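Local structure of helix-turn-helix transcriptional regulator (Pseudomonas aeruginosa, 5XHX) at the interface of chains A and B. The protein is a LuxR-family regulator, represented here by its N-terminal ligand-binding domain, that probably binds DNA through a C-terminal helix-turn-helix domain outside this construct to control transcription. Numbering follows the deposited sequence. Chains: chain A/B, Helix-turn-helix transcriptional regulator.

Contact 1: the interface of chains A and B. Residues chain A 12, 16, 161-162, 164-165; chain B 12-13, 16.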
# COMPACT_ATOMS: atom_id res chain seq x y z
N TRP A 12 3.95 -8.46 11.98
CA TRP A 12 3.54 -7.16 11.48
C TRP A 12 3.66 -7.09 9.96
O TRP A 12 2.85 -6.43 9.29
CB TRP A 12 4.37 -6.06 12.13
CG TRP A 12 4.14 -4.72 11.49
CD1 TRP A 12 5.06 -3.97 10.81
CD2 TRP A 12 2.91 -4.00 11.43
NE1 TRP A 12 4.47 -2.81 10.35
CE2 TRP A 12 3.15 -2.81 10.72
CE3 TRP A 12 1.62 -4.25 11.92
CZ2 TRP A 12 2.15 -1.87 10.48
CZ3 TRP A 12 0.63 -3.31 11.68
CH2 TRP A 12 0.90 -2.13 10.97
N LEU A 16 0.62 -6.24 7.39
CA LEU A 16 0.71 -5.20 6.37
C LEU A 16 0.41 -5.78 4.99
O LEU A 16 -0.29 -5.15 4.19
CB LEU A 16 2.10 -4.56 6.42
CG LEU A 16 2.37 -3.43 5.44
CD1 LEU A 16 1.31 -2.32 5.56
CD2 LEU A 16 3.77 -2.88 5.67
N LEU A 161 1.60 8.01 15.17
CA LEU A 161 2.79 7.31 14.69
C LEU A 161 2.52 6.61 13.37
O LEU A 161 3.36 6.63 12.46
CB LEU A 161 3.26 6.29 15.74
CG LEU A 161 4.63 5.67 15.45
CD1 LEU A 161 5.73 6.70 15.66
CD2 LEU A 161 4.87 4.45 16.35
N LEU A 162 1.35 5.98 13.25
CA LEU A 162 0.98 5.19 12.08
C LEU A 162 0.40 6.05 10.97
O LEU A 162 0.34 5.61 9.82
CB LEU A 162 -0.04 4.13 12.46
CG LEU A 162 0.29 3.20 13.63
CD1 LEU A 162 -0.76 2.10 13.79
CD2 LEU A 162 1.67 2.62 13.45
N PRO A 164 1.32 8.41 8.88
CA PRO A 164 1.91 8.56 7.54
C PRO A 164 1.43 7.53 6.53
O PRO A 164 1.07 7.90 5.40
CB PRO A 164 3.41 8.44 7.81
CG PRO A 164 3.58 8.91 9.19
CD PRO A 164 2.35 8.49 9.94
N TRP A 165 1.38 6.26 6.90
CA TRP A 165 0.95 5.27 5.92
C TRP A 165 -0.55 5.01 5.97
O TRP A 165 -1.11 4.55 4.97
CB TRP A 165 1.72 3.95 6.07
CG TRP A 165 1.65 3.27 7.41
CD1 TRP A 165 2.58 3.33 8.40
CD2 TRP A 165 0.62 2.39 7.88
NE1 TRP A 165 2.18 2.57 9.48
CE2 TRP A 165 0.99 1.96 9.17
CE3 TRP A 165 -0.57 1.91 7.33
CZ2 TRP A 165 0.20 1.10 9.94
CZ3 TRP A 165 -1.36 1.06 8.08
CH2 TRP A 165 -0.97 0.66 9.37
N TRP B 12 10.36 4.04 10.35
CA TRP B 12 9.87 3.02 9.44
C TRP B 12 8.46 3.35 8.94
O TRP B 12 8.11 3.05 7.80
CB TRP B 12 9.89 1.66 10.12
CG TRP B 12 9.19 0.61 9.31
CD1 TRP B 12 8.06 -0.08 9.65
CD2 TRP B 12 9.55 0.16 7.99
NE1 TRP B 12 7.71 -0.95 8.64
CE2 TRP B 12 8.60 -0.82 7.61
CE3 TRP B 12 10.58 0.48 7.10
CZ2 TRP B 12 8.66 -1.47 6.38
CZ3 TRP B 12 10.64 -0.17 5.88
CH2 TRP B 12 9.68 -1.13 5.54
N HIS B 13 7.63 3.95 9.80
CA HIS B 13 6.27 4.27 9.39
C HIS B 13 6.26 5.36 8.34
O HIS B 13 5.45 5.31 7.40
CB HIS B 13 5.43 4.66 10.61
CG HIS B 13 5.19 3.53 11.55
ND1 HIS B 13 5.80 3.44 12.79
CD2 HIS B 13 4.45 2.40 11.41
CE1 HIS B 13 5.42 2.32 13.38
NE2 HIS B 13 4.60 1.67 12.57
N LEU B 16 7.36 3.77 5.05
CA LEU B 16 6.23 3.06 4.46
C LEU B 16 5.24 4.03 3.83
O LEU B 16 4.73 3.78 2.73
CB LEU B 16 5.57 2.20 5.53
CG LEU B 16 4.39 1.34 5.09
CD1 LEU B 16 4.76 0.45 3.90
CD2 LEU B 16 3.88 0.52 6.27
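Helix 11-21 of chain B packs against helix 153-173 of chain A, running the same way, and meets its own copy, helix 11-21 of chain A, at the two-fold axis. B:His13 hides 104 Å² against A:Leu161, A:Leu162 and A:Trp165. Its CG lies anti to the carbonyl carbon (chi1 -68°), which sends the imidazole across to helix 153-173. There the methyl CD2 of A:Leu162 sits over the imidazole face, 3.6 Å from the ring centroid. A:Leu161 crosses the histidine at about a right angle and lays CD2 3.7 Å from CE1, while its backbone O faces the histidine CB. A:Trp165 lies alongside, pointing the same way, with its pyrrole carbon CD1 at the edge of the imidazole, in its plane, 3.7 Å from CD2. The indole itself is sandwiched. B:Leu16 places CD2 over one face, 3.8 Å from the centroid of the five-membered ring, and the carbonyl O of A:Leu162 lies over the opposite face, also offset toward the rim. That same B:Leu16 methyl continues to the axis, where it meets CD2 of A:Leu16 tip to tip at 3.5 Å, a tight methyl pair. Both leucines hold CG anti to the backbone N (chi1 -178°), which aims them at each other. Farther along the axis the indole NE1 atoms of A:Trp12 and B:Trp12 approach to 4.1 Å, too far to bond; the two side chains cross obliquely, with the indole planes nearly perpendicular. Packing rather than polar bonding thus carries this patch, a helix-to-helix seam that joins two copies of the domain in the deposited assembly, plausibly as a dimer.

Contact 2: the interface of chains A and B. Residues chain A 164-165, 168, 172; chain B 17, 20-21.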
# COMPACT_ATOMS: atom_id res chain seq x y z
N PRO A 164 1.32 8.41 8.88
CA PRO A 164 1.91 8.56 7.54
C PRO A 164 1.43 7.53 6.53
O PRO A 164 1.07 7.90 5.40
CB PRO A 164 3.41 8.44 7.81
CG PRO A 164 3.58 8.91 9.19
CD PRO A 164 2.35 8.49 9.94
N TRP A 165 1.38 6.26 6.90
CA TRP A 165 0.95 5.27 5.92
C TRP A 165 -0.55 5.01 5.97
O TRP A 165 -1.11 4.55 4.97
CB TRP A 165 1.72 3.95 6.07
CG TRP A 165 1.65 3.27 7.41
CD1 TRP A 165 2.58 3.33 8.40
CD2 TRP A 165 0.62 2.39 7.88
NE1 TRP A 165 2.18 2.57 9.48
CE2 TRP A 165 0.99 1.96 9.17
CE3 TRP A 165 -0.57 1.91 7.33
CZ2 TRP A 165 0.20 1.10 9.94
CZ3 TRP A 165 -1.36 1.06 8.08
CH2 TRP A 165 -0.97 0.66 9.37
N ALA A 168 -1.75 7.67 3.53
CA ALA A 168 -1.29 7.31 2.18
C ALA A 168 -2.15 6.20 1.61
O ALA A 168 -2.58 6.26 0.44
CB ALA A 168 0.18 6.89 2.22
N LYS A 172 -4.87 6.21 -1.64
CA LYS A 172 -4.77 5.27 -2.75
C LYS A 172 -6.03 4.44 -2.89
O LYS A 172 -6.41 4.08 -4.01
CB LYS A 172 -3.53 4.38 -2.57
CG LYS A 172 -2.22 5.14 -2.76
CD LYS A 172 -2.17 5.79 -4.14
CE LYS A 172 -0.89 6.58 -4.36
NZ LYS A 172 -0.98 7.98 -3.86
N GLY B 17 4.97 5.16 4.49
CA GLY B 17 4.03 6.11 3.92
C GLY B 17 4.51 6.70 2.61
O GLY B 17 3.73 6.84 1.66
N LEU B 20 3.98 3.95 -0.09
CA LEU B 20 2.58 3.84 -0.46
C LEU B 20 2.10 5.05 -1.24
O LEU B 20 1.24 4.92 -2.12
CB LEU B 20 1.72 3.64 0.80
CG LEU B 20 2.02 2.33 1.53
CD1 LEU B 20 1.15 2.15 2.78
CD2 LEU B 20 1.85 1.16 0.55
N GLU B 21 2.62 6.22 -0.93
CA GLU B 21 2.24 7.43 -1.62
C GLU B 21 2.71 7.44 -3.08
O GLU B 21 2.09 8.01 -3.93
CB GLU B 21 2.77 8.62 -0.84
CG GLU B 21 2.34 9.95 -1.31
CD GLU B 21 0.86 10.19 -1.14
OE1 GLU B 21 0.25 10.73 -2.08
OE2 GLU B 21 0.31 9.83 -0.10
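B:Gly17 and A:Ala168 bring helix 11-21 of chain B and helix 153-173 of chain A together where small residues let the helices come close. With no side chain on B:Gly17, its CA comes within 3.8 Å of the CA of A:Trp165, backbone against backbone. One turn on, the methyl CB of A:Ala168 points into the other helix, hiding 42 Å² of its residue. It faces the carbonyl O of B:Gly17 at 3.6 Å and also touches CB of B:Leu20 at 3.9 Å. B:Leu20 keeps CG anti to the carbonyl carbon (chi1 -64°), which brings CD1 alongside CB of A:Trp165. This small-residue stretch is the close-packed part of the patch; the lack of a side chain on B:Gly17 and the single methyl of A:Ala168 probably allow the close approach.

Toward the ends of the two helices the contact becomes looser and polar, and is carried largely by the long side chain of A:Lys172. Bent at chi2 and chi4, this lysine lays its aliphatic part over the last turn of helix 11-21, with CG 3.5 Å from the carbonyl O of B:Leu20. Its ammonium group then turns to B:Glu21, whose side chain it meets at about a right angle. The side chain of B:Glu21 bends at chi2, which places carboxylate OE2 against A:Ala168 and OE1 3.5 Å from NZ of A:Lys172, a long salt bridge. Carbonyls at this C-terminal helix end probably add to the attraction for the positive charge. The lysine NZ also donates a hydrogen bond to the backbone O of B:Glu21 at 3.1 Å, with a C=O...N angle of 120° and the donor tilted 32° from the carbonyl plane.

Contacts 1 and 2 are successive stretches of one seam, their C-alpha centres about 8 Å apart. Both pair helix 11-21 of chain B with helix 153-173 of chain A, and they share A:Pro164 and A:Trp165; the tryptophan gives chiefly its indole to contact 1, and its CA and CB to contact 2. Contact 1 lies at the axis and the start of helix 11-21, whereas contact 2 follows the pair to a polar finish. Two-fold symmetry repeats both with the chains exchanged, which would fix how the two domains are set against each other if this pairing is the biological one.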